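Local coordinates for protein galactose mutarotase related enzyme (Lactobacillus acidophilus, PDB 3DCD) that probably binds a carbohydrate and may act as a sugar isomerase of the aldose 1-epimerase kind, although its own function is unproven, at residues 22-27 and 289-294; 157-162 and 223-228. One frame throughout, in Å; residues are numbered along the deposited sequence.

Contact 1 of 2, residues 22-27 and 289-294; sequences QSVKSA and MTYHST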
loop_
_atom_site.group_PDB
_atom_site.type_symbol
_atom_site.label_atom_id
_atom_site.label_comp_id
_atom_site.label_asym_id
_atom_site.label_seq_id
_atom_site.Cartn_x
_atom_site.Cartn_y
_atom_site.Cartn_z
ATOM N N GLN A 22 4.804 -4.162 11.275
ATOM C CA GLN A 22 5.255 -3.230 12.322
ATOM C C GLN A 22 6.716 -2.857 12.155
ATOM O O GLN A 22 7.131 -1.758 12.533
ATOM C CB GLN A 22 5.087 -3.857 13.724
ATOM C CG GLN A 22 3.693 -4.333 14.045
ATOM C CD GLN A 22 2.707 -3.204 13.959
ATOM O OE1 GLN A 22 2.684 -2.338 14.821
ATOM N NE2 GLN A 22 1.912 -3.185 12.908
ATOM N N SER A 23 7.500 -3.796 11.624
ATOM C CA SER A 23 8.955 -3.670 11.617
ATOM C C SER A 23 9.576 -4.577 10.571
ATOM O O SER A 23 9.151 -5.712 10.421
ATOM C CB SER A 23 9.498 -4.043 13.010
ATOM O OG SER A 23 10.915 -4.147 13.023
ATOM N N VAL A 24 10.587 -4.078 9.863
ATOM C CA VAL A 24 11.434 -4.916 8.992
ATOM C C VAL A 24 12.862 -4.513 9.302
ATOM O O VAL A 24 13.209 -3.354 9.151
ATOM C CB VAL A 24 11.175 -4.671 7.492
ATOM C CG1 VAL A 24 12.216 -5.406 6.615
ATOM C CG2 VAL A 24 9.735 -5.068 7.088
ATOM N N LYS A 25 13.682 -5.458 9.741
ATOM C CA LYS A 25 15.054 -5.158 10.072
ATOM C C LYS A 25 16.030 -6.053 9.325
ATOM O O LYS A 25 15.785 -7.255 9.154
ATOM C CB LYS A 25 15.276 -5.320 11.571
ATOM C CG LYS A 25 14.772 -4.166 12.415
ATOM C CD LYS A 25 15.137 -4.443 13.864
ATOM C CE LYS A 25 13.952 -4.152 14.764
ATOM N NZ LYS A 25 14.374 -4.148 16.208
ATOM N N SER A 26 17.140 -5.475 8.879
ATOM C CA SER A 26 18.241 -6.297 8.390
ATOM C C SER A 26 18.795 -7.178 9.499
ATOM O O SER A 26 19.125 -6.694 10.576
ATOM C CB SER A 26 19.352 -5.434 7.802
ATOM O OG SER A 26 20.524 -6.208 7.625
ATOM N N ALA A 27 18.899 -8.475 9.220
ATOM C CA ALA A 27 19.511 -9.416 10.144
ATOM C C ALA A 27 21.004 -9.114 10.320
ATOM O O ALA A 27 21.619 -9.485 11.322
ATOM C CB ALA A 27 19.316 -10.830 9.626
HETATM N N MSE A 289 8.759 -6.604 -1.879
HETATM C CA MSE A 289 9.650 -5.546 -1.423
HETATM C C MSE A 289 10.996 -6.172 -1.131
HETATM O O MSE A 289 11.053 -7.212 -0.480
HETATM C CB MSE A 289 9.106 -4.906 -0.141
HETATM C CG MSE A 289 7.821 -4.078 -0.301
HETATM SE SE MSE A 289 6.852 -3.866 1.384
HETATM C CE MSE A 289 6.155 -5.717 1.504
ATOM N N THR A 290 12.074 -5.547 -1.607
ATOM C CA THR A 290 13.424 -5.938 -1.183
ATOM C C THR A 290 14.082 -4.772 -0.427
ATOM O O THR A 290 13.824 -3.603 -0.728
ATOM C CB THR A 290 14.321 -6.374 -2.356
ATOM O OG1 THR A 290 14.594 -5.243 -3.201
ATOM C CG2 THR A 290 13.621 -7.453 -3.180
ATOM N N TYR A 291 14.910 -5.104 0.551
ATOM C CA TYR A 291 15.530 -4.104 1.406
ATOM C C TYR A 291 17.045 -4.224 1.426
ATOM O O TYR A 291 17.579 -5.329 1.553
ATOM C CB TYR A 291 15.023 -4.262 2.836
ATOM C CG TYR A 291 13.520 -4.422 2.940
ATOM C CD1 TYR A 291 12.692 -3.313 3.099
ATOM C CD2 TYR A 291 12.934 -5.678 2.867
ATOM C CE1 TYR A 291 11.288 -3.453 3.188
ATOM C CE2 TYR A 291 11.542 -5.832 2.955
ATOM C CZ TYR A 291 10.735 -4.717 3.117
ATOM O OH TYR A 291 9.375 -4.884 3.218
ATOM N N HIS A 292 17.719 -3.085 1.329
ATOM C CA HIS A 292 19.170 -3.026 1.492
ATOM C C HIS A 292 19.535 -1.856 2.398
ATOM O O HIS A 292 19.046 -0.728 2.204
ATOM C CB HIS A 292 19.904 -2.919 0.158
ATOM C CG HIS A 292 21.359 -3.270 0.259
ATOM N ND1 HIS A 292 22.278 -2.464 0.904
ATOM C CD2 HIS A 292 22.041 -4.357 -0.167
ATOM C CE1 HIS A 292 23.468 -3.041 0.859
ATOM N NE2 HIS A 292 23.351 -4.185 0.202
ATOM N N SER A 293 20.376 -2.156 3.396
ATOM C CA SER A 293 20.846 -1.188 4.370
ATOM C C SER A 293 21.755 -0.116 3.773
ATOM O O SER A 293 22.250 -0.246 2.665
ATOM C CB SER A 293 21.598 -1.916 5.487
ATOM O OG SER A 293 20.730 -2.832 6.156
ATOM N N THR A 294 22.033 0.921 4.551
ATOM C CA THR A 294 22.989 1.935 4.129
ATOM C C THR A 294 24.385 1.327 3.930
ATOM O O THR A 294 25.210 1.885 3.212
ATOM C CB THR A 294 23.088 3.050 5.167
ATOM O OG1 THR A 294 23.581 2.498 6.396
ATOM C CG2 THR A 294 21.712 3.682 5.396
#
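Within the antiparallel beta architecture of the galactose mutarotase superfamily, Val-24 and Tyr-291 join two sheets: strand 20-26 is an outer strand of a three-stranded sheet, and strand 282-292 belongs to the large nine-stranded one. The segments advance the same way but well inclined to one another, and meet through side chains. Val-24 CG1 sits above the middle of the Tyr-291 ring, 3.7 Å from the ring centroid. The approach lies only 8° off the ring normal, a CH-pi contact over the face. Because chi1 of Val-24 is 172°, CG1 stands opposite the backbone N and reaches that face, leaving CG2 3.9 Å from Tyr-291 OH. A beta-branched valine lays one methyl over the ring centre and the other over the phenol end, while the tyrosine supplies a broad flat surface; Ile-10, Leu-122 and Val-227 also touch its side chain.

Further along, where both strands run out, two serines come together. Ser-293 OG approaches Ser-26 CB to 3.4 Å, yet the two hydroxyl oxygens, Ser-26 OG and Ser-293 OG, stay 3.7 Å apart and do not bond each other. Both turn to Glu-297, one to each carboxylate oxygen. Ser-26 OG also bonds the backbone N of His-28 and Thr-29, and Ser-293 OG bonds Thr-29 OG1. Small hydroxylated residues fit here because they allow close approach while satisfying buried polar atoms. The chemistry thus divides: apolar packing joins the sheets at Val-24 and Tyr-291, whereas a shared carboxylate ties the strand ends together; if it is ionised, as is likely, both hydroxyls probably donate to it.

Contact 2 of 2, residues 157-162 and 223-228; sequences EDFYFD and NKFHVN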
loop_
_atom_site.group_PDB
_atom_site.type_symbol
_atom_site.label_atom_id
_atom_site.label_comp_id
_atom_site.label_asym_id
_atom_site.label_seq_id
_atom_site.Cartn_x
_atom_site.Cartn_y
_atom_site.Cartn_z
ATOM N N GLU A 157 16.244 15.190 1.004
ATOM C CA GLU A 157 16.470 15.583 -0.398
ATOM C C GLU A 157 17.642 14.856 -1.063
ATOM O O GLU A 157 17.940 15.083 -2.258
ATOM C CB GLU A 157 16.631 17.102 -0.521
ATOM C CG GLU A 157 15.370 17.842 -0.096
ATOM C CD GLU A 157 15.287 19.209 -0.709
ATOM O OE1 GLU A 157 15.166 19.297 -1.945
ATOM O OE2 GLU A 157 15.326 20.190 0.066
ATOM N N ASP A 158 18.316 13.999 -0.291
ATOM C CA ASP A 158 19.332 13.102 -0.870
ATOM C C ASP A 158 18.699 11.810 -1.372
ATOM O O ASP A 158 19.401 10.991 -1.968
ATOM C CB ASP A 158 20.421 12.733 0.140
ATOM C CG ASP A 158 21.178 13.929 0.662
ATOM O OD1 ASP A 158 21.435 14.888 -0.115
ATOM O OD2 ASP A 158 21.561 13.875 1.849
ATOM N N PHE A 159 17.395 11.630 -1.116
ATOM C CA PHE A 159 16.691 10.426 -1.540
ATOM C C PHE A 159 15.840 10.689 -2.756
ATOM O O PHE A 159 15.467 11.830 -3.045
ATOM C CB PHE A 159 15.832 9.855 -0.396
ATOM C CG PHE A 159 16.652 9.382 0.764
ATOM C CD1 PHE A 159 17.092 10.289 1.737
ATOM C CD2 PHE A 159 17.017 8.042 0.877
ATOM C CE1 PHE A 159 17.885 9.874 2.805
ATOM C CE2 PHE A 159 17.820 7.620 1.952
ATOM C CZ PHE A 159 18.242 8.533 2.910
ATOM N N TYR A 160 15.527 9.626 -3.475
ATOM C CA TYR A 160 14.716 9.766 -4.668
ATOM C C TYR A 160 14.037 8.445 -4.945
ATOM O O TYR A 160 14.434 7.412 -4.393
ATOM C CB TYR A 160 15.590 10.193 -5.862
ATOM C CG TYR A 160 16.718 9.238 -6.215
ATOM C CD1 TYR A 160 18.001 9.414 -5.692
ATOM C CD2 TYR A 160 16.506 8.180 -7.108
ATOM C CE1 TYR A 160 19.059 8.529 -6.039
ATOM C CE2 TYR A 160 17.552 7.296 -7.462
ATOM C CZ TYR A 160 18.810 7.472 -6.921
ATOM O OH TYR A 160 19.821 6.596 -7.287
ATOM N N PHE A 161 13.019 8.491 -5.794
ATOM C CA PHE A 161 12.453 7.265 -6.362
ATOM C C PHE A 161 12.636 7.232 -7.868
ATOM O O PHE A 161 12.720 8.272 -8.539
ATOM C CB PHE A 161 11.001 6.992 -5.918
ATOM C CG PHE A 161 9.977 7.972 -6.452
ATOM C CD1 PHE A 161 9.250 7.677 -7.596
ATOM C CD2 PHE A 161 9.732 9.180 -5.792
ATOM C CE1 PHE A 161 8.296 8.555 -8.087
ATOM C CE2 PHE A 161 8.787 10.080 -6.277
ATOM C CZ PHE A 161 8.065 9.764 -7.431
ATOM N N ASP A 162 12.763 6.015 -8.368
ATOM C CA ASP A 162 13.040 5.761 -9.749
ATOM C C ASP A 162 12.155 4.606 -10.185
ATOM O O ASP A 162 12.123 3.562 -9.549
ATOM C CB ASP A 162 14.511 5.385 -9.918
ATOM C CG ASP A 162 15.005 5.621 -11.315
ATOM O OD1 ASP A 162 14.311 6.308 -12.103
ATOM O OD2 ASP A 162 16.098 5.121 -11.640
ATOM N N ASN A 223 24.671 6.491 0.014
ATOM C CA ASN A 223 25.034 5.179 0.584
ATOM C C ASN A 223 24.241 4.076 -0.110
ATOM O O ASN A 223 23.608 4.331 -1.144
ATOM C CB ASN A 223 24.839 5.144 2.103
ATOM C CG ASN A 223 23.410 5.437 2.520
ATOM O OD1 ASN A 223 22.463 4.834 2.013
ATOM N ND2 ASN A 223 23.247 6.350 3.463
ATOM N N LYS A 224 24.266 2.869 0.452
ATOM C CA LYS A 224 23.767 1.678 -0.252
ATOM C C LYS A 224 22.290 1.394 0.008
ATOM O O LYS A 224 21.751 0.372 -0.433
ATOM C CB LYS A 224 24.645 0.462 0.093
ATOM C CG LYS A 224 26.089 0.639 -0.379
ATOM C CD LYS A 224 27.108 -0.112 0.472
ATOM C CE LYS A 224 28.478 0.039 -0.138
ATOM N NZ LYS A 224 29.490 -0.710 0.646
ATOM N N PHE A 225 21.634 2.316 0.708
ATOM C CA PHE A 225 20.216 2.197 1.019
ATOM C C PHE A 225 19.371 2.057 -0.254
ATOM O O PHE A 225 19.476 2.858 -1.187
ATOM C CB PHE A 225 19.735 3.394 1.848
ATOM C CG PHE A 225 18.239 3.424 2.060
ATOM C CD1 PHE A 225 17.658 2.658 3.045
ATOM C CD2 PHE A 225 17.419 4.220 1.249
ATOM C CE1 PHE A 225 16.270 2.673 3.246
ATOM C CE2 PHE A 225 16.048 4.251 1.447
ATOM C CZ PHE A 225 15.474 3.469 2.447
ATOM N N HIS A 226 18.514 1.049 -0.267
ATOM C CA HIS A 226 17.741 0.728 -1.457
ATOM C C HIS A 226 16.551 -0.112 -1.027
ATOM O O HIS A 226 16.718 -1.212 -0.499
ATOM C CB HIS A 226 18.638 -0.024 -2.457
ATOM C CG HIS A 226 17.979 -0.363 -3.756
ATOM N ND1 HIS A 226 16.785 0.194 -4.167
ATOM C CD2 HIS A 226 18.377 -1.174 -4.762
ATOM C CE1 HIS A 226 16.457 -0.287 -5.351
ATOM N NE2 HIS A 226 17.405 -1.120 -5.735
ATOM N N VAL A 227 15.351 0.434 -1.226
ATOM C CA VAL A 227 14.124 -0.310 -1.061
ATOM C C VAL A 227 13.487 -0.411 -2.447
ATOM O O VAL A 227 13.268 0.601 -3.123
ATOM C CB VAL A 227 13.166 0.363 -0.060
ATOM C CG1 VAL A 227 11.799 -0.278 -0.128
ATOM C CG2 VAL A 227 13.742 0.270 1.369
ATOM N N ASN A 228 13.219 -1.637 -2.872
ATOM C CA ASN A 228 12.604 -1.868 -4.175
ATOM C C ASN A 228 11.214 -2.464 -4.046
ATOM O O ASN A 228 11.027 -3.427 -3.295
ATOM C CB ASN A 228 13.504 -2.762 -5.000
ATOM C CG ASN A 228 13.340 -2.525 -6.458
ATOM O OD1 ASN A 228 12.319 -2.890 -7.058
ATOM N ND2 ASN A 228 14.334 -1.881 -7.052
#
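Phe-159 and Phe-225 mark where the two backbones come nearest, with their CA atoms 9.3 Å apart, a gap explained by strand 214-220, which lies between strands 159-164 and 226-232 and pairs antiparallel with each. The contact is therefore made across an intervening strand by two long aromatic side chains. Phenylalanine fits these buried places, having no polar group to satisfy. The CD2-CE2 side of one ring meets the CD2-CE2 side of the other. Phe-159 CE2 comes to 3.5 Å from Phe-225 CD2, and Phe-159 CD2 lies 3.9 Å from that same carbon. Phe-225 CD2 arrives at the edge of the Phe-159 ring, close to its plane, but Phe-159 CE2 meets the Phe-225 ring obliquely. The planes are turned 83° against each other, with centroids 5.6 Å apart. The first bond of the Phe-225 side chain points toward 157-162, and with CG opposite the backbone N (chi1 173°) the CD2-CE2 side of its ring meets Phe-159; the end of Phe-159 also bends closer than its first bond would suggest.

In the nine-stranded sheet these residues lie where the chain comes in from loops toward strands 159-164 and 226-232. The turn leading to Phe-225 is an Asx turn: Asn-223 OD1 accepts a hydrogen bond from the Phe-225 backbone N at 3.0 Å, with an N-H...O angle of 158°. Asparagine suits this place because its short side chain puts the amide oxygen within reach of the N-H two residues ahead, settling the backbone from which the phenylalanine ring projects. Next to Phe-159, Asp-158 O accepts a bond from Thr-220 OG1 of the middle strand, whose side chain also touches Phe-159. Pro-149 packs on Phe-159 as well.

Overall arrangement
Both contacts draw on the nine-stranded sheet, in which strands 282-292 and 226-232 are neighbours, and their centres lie about 13 Å apart. Contact 1 packs this sheet against the three-stranded one, whereas contact 2 spans a strand within it. They meet directly: His-292 N lies 2.8 Å from His-226 O, and Thr-290 N lies 2.9 Å from Asn-228 O, both probable backbone hydrogen bonds. Along the chain, the segments of contact 2 fall between those of contact 1. Both are buried on the same side of the molecule, their centres about 17 and 18 Å from its centre, and the packing they make joins strands and sheets.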